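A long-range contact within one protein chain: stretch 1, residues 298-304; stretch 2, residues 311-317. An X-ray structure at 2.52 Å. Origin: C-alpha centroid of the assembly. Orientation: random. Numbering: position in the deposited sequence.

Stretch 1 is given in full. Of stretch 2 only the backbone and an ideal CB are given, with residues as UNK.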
# COMPACT_ATOMS: atom_id res chain seq x y z
N PRO A 298 -25.17 -3.21 -7.34
CA PRO A 298 -25.95 -2.59 -8.42
C PRO A 298 -26.43 -1.19 -8.07
O PRO A 298 -26.34 -0.27 -8.91
CB PRO A 298 -27.12 -3.55 -8.59
CG PRO A 298 -26.54 -4.90 -8.24
CD PRO A 298 -25.54 -4.63 -7.14
N TYR A 299 -26.91 -1.01 -6.85
CA TYR A 299 -27.40 0.30 -6.43
C TYR A 299 -26.24 1.31 -6.42
O TYR A 299 -26.39 2.42 -6.93
CB TYR A 299 -28.09 0.21 -5.07
CG TYR A 299 -28.50 1.57 -4.51
CD1 TYR A 299 -29.65 2.22 -4.97
CD2 TYR A 299 -27.73 2.19 -3.54
CE1 TYR A 299 -30.01 3.47 -4.46
CE2 TYR A 299 -28.08 3.42 -3.02
CZ TYR A 299 -29.21 4.06 -3.48
OH TYR A 299 -29.50 5.30 -2.94
N VAL A 300 -25.09 0.92 -5.87
CA VAL A 300 -23.94 1.82 -5.80
C VAL A 300 -23.50 2.23 -7.20
O VAL A 300 -23.05 3.36 -7.42
CB VAL A 300 -22.76 1.16 -5.05
CG1 VAL A 300 -21.48 1.98 -5.21
CG2 VAL A 300 -23.10 0.99 -3.59
N ARG A 301 -23.65 1.33 -8.16
CA ARG A 301 -23.23 1.62 -9.53
C ARG A 301 -24.06 2.75 -10.13
O ARG A 301 -23.54 3.58 -10.86
CB ARG A 301 -23.31 0.36 -10.39
CG ARG A 301 -22.26 -0.66 -10.05
CD ARG A 301 -22.15 -1.77 -11.07
NE ARG A 301 -20.83 -2.39 -10.98
CZ ARG A 301 -20.59 -3.61 -10.49
NH1 ARG A 301 -21.60 -4.37 -10.08
NH2 ARG A 301 -19.34 -4.07 -10.44
N GLU A 302 -25.35 2.77 -9.81
CA GLU A 302 -26.23 3.86 -10.21
C GLU A 302 -25.69 5.19 -9.72
O GLU A 302 -25.56 6.13 -10.49
CB GLU A 302 -27.63 3.65 -9.65
CG GLU A 302 -28.27 2.39 -10.11
CD GLU A 302 -28.32 2.32 -11.62
OE1 GLU A 302 -28.43 3.39 -12.26
OE2 GLU A 302 -28.22 1.19 -12.17
N LEU A 303 -25.37 5.23 -8.43
CA LEU A 303 -24.83 6.40 -7.77
C LEU A 303 -23.56 6.92 -8.45
O LEU A 303 -23.39 8.13 -8.64
CB LEU A 303 -24.54 6.07 -6.30
CG LEU A 303 -25.67 6.26 -5.29
CD1 LEU A 303 -27.06 5.98 -5.89
CD2 LEU A 303 -25.42 5.38 -4.09
N LEU A 304 -22.68 5.98 -8.79
CA LEU A 304 -21.45 6.28 -9.51
C LEU A 304 -21.75 6.86 -10.91
O LEU A 304 -21.17 7.86 -11.34
CB LEU A 304 -20.60 5.01 -9.64
CG LEU A 304 -19.53 4.67 -8.58
CD1 LEU A 304 -20.00 4.92 -7.19
CD2 LEU A 304 -19.10 3.21 -8.72
N UNK A 311 -23.07 11.72 -4.23
CA UNK A 311 -22.84 11.85 -2.78
C UNK A 311 -23.69 10.89 -1.93
O UNK A 311 -23.31 10.62 -0.79
CB UNK A 311 -23.13 13.29 -2.35
N UNK A 312 -24.77 10.35 -2.47
CA UNK A 312 -25.57 9.33 -1.79
C UNK A 312 -24.79 8.04 -1.56
O UNK A 312 -25.34 7.00 -1.22
CB UNK A 312 -26.83 9.03 -2.60
N UNK A 313 -23.49 8.13 -1.77
CA UNK A 313 -22.57 7.04 -1.52
C UNK A 313 -22.39 6.90 -0.01
O UNK A 313 -22.30 5.78 0.50
CB UNK A 313 -21.23 7.28 -2.22
N UNK A 314 -22.39 8.04 0.69
CA UNK A 314 -22.29 8.08 2.14
C UNK A 314 -23.36 7.21 2.78
O UNK A 314 -23.07 6.30 3.56
CB UNK A 314 -22.41 9.52 2.65
N UNK A 315 -24.60 7.49 2.41
CA UNK A 315 -25.75 6.83 3.00
C UNK A 315 -25.68 5.34 2.65
O UNK A 315 -25.94 4.49 3.49
CB UNK A 315 -27.06 7.46 2.51
N UNK A 316 -25.28 5.05 1.41
CA UNK A 316 -25.15 3.68 0.92
C UNK A 316 -24.20 2.86 1.76
O UNK A 316 -24.47 1.69 2.07
CB UNK A 316 -24.68 3.68 -0.53
N UNK A 317 -23.08 3.46 2.13
CA UNK A 317 -22.08 2.80 2.96
C UNK A 317 -22.58 2.58 4.39
O UNK A 317 -22.45 1.48 4.96
CB UNK A 317 -20.79 3.62 2.98

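Stretch 1 is a helix that offers Tyr-299, Val-300, Leu-303 and, last in the stretch, Leu-304; stretch 2 leads into a second helix running nearly antiparallel to it, at 166°, with the axes no closer than 10.4 Å.

Position 311 points its CA-to-CB bond away and has nothing of stretch 1 within 5.5 Å of its ideal CB. The contact sets no demand here beyond a phi of -65°, which many residues meet and a proline ring meets readily. The residue is Pro-311, whose O accepts a backbone hydrogen bond from the N of residue 314.

Position 312 lies right before the helix and points toward stretch 1. Its ideal CB is 4.0 Å from Leu-303 CG and 4.6 Å from Tyr-299 OH, so the site mixes grease with a hydroxyl. A longer polar chain could pack its methylenes near the leucine and carry a polar end to the tyrosine; another chain able to lie along Leu-303 would also suit. Gln-312 takes the polar course: its CB rests 4.0 Å from Leu-303 CG, and its NE2 donates a weak hydrogen bond to Tyr-299 OH, 3.4 Å long and bent to 134°. The backbone is close too, with Gln-312 O 3.3 Å from Leu-303 CD2.

At 313 the CB points sideways, 5.0 Å from Leu-303 CD2. Methyl groups of Val-300, Leu-303 and Leu-304 line the space beyond, so a reaching aliphatic chain is wanted: Leu, Ile or Met. Ile-313 supplies it. Its CD1 lies 3.7 Å from Val-300 CG1, 3.6 Å from Leu-303 CD2 and 3.9 Å from Leu-304 CD1, and one methyl thus touches three side chains.

Positions 314 and 315 point away and sideways, with no stretch 1 atom within 5.5 Å of either ideal CB; polar or charged residues would be at ease. They are Lys-314 and Glu-315, neither in contact with stretch 1.

Position 316 points toward stretch 1, its ideal CB 4.0 Å from Leu-303 CD2, 4.2 Å from Tyr-299 CE2 and 4.4 Å from Val-300 CG2. With three apolar neighbours already at packing distance, a small residue is the natural choice. Ala-316 fits: its CB packs against all three, meeting the Tyr-299 ring at its edge.

Position 317 turns sideways and leaves the choice open as far as stretch 1 is concerned. Met-317 makes no contact with it, while its N continues the helix by bonding to Ile-313 O.

Stretch 2 311-317: PQIKEAM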
# COMPACT_ATOMS: atom_id res chain seq x y z
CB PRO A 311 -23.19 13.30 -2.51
CG PRO A 311 -22.91 14.00 -3.80
CD PRO A 311 -23.36 13.03 -4.84
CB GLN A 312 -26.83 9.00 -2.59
CG GLN A 312 -27.92 10.05 -2.52
CD GLN A 312 -29.00 9.83 -3.57
OE1 GLN A 312 -29.40 10.76 -4.26
NE2 GLN A 312 -29.48 8.58 -3.68
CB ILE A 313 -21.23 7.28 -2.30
CG1 ILE A 313 -20.78 5.98 -2.94
CG2 ILE A 313 -20.15 7.94 -1.45
CD1 ILE A 313 -21.86 5.38 -3.82
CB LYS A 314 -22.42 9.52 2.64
CG LYS A 314 -22.25 9.68 4.15
CD LYS A 314 -22.04 11.15 4.50
CE LYS A 314 -23.35 11.86 4.78
NZ LYS A 314 -23.80 11.65 6.19
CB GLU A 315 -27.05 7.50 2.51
CG GLU A 315 -27.23 8.98 2.99
CD GLU A 315 -26.47 10.06 2.15
OE1 GLU A 315 -25.76 9.71 1.19
OE2 GLU A 315 -26.56 11.26 2.48
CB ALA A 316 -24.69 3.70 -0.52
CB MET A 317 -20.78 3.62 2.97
CG MET A 317 -19.85 3.26 1.81
SD MET A 317 -18.34 4.23 1.76
CE MET A 317 -19.00 5.82 1.30
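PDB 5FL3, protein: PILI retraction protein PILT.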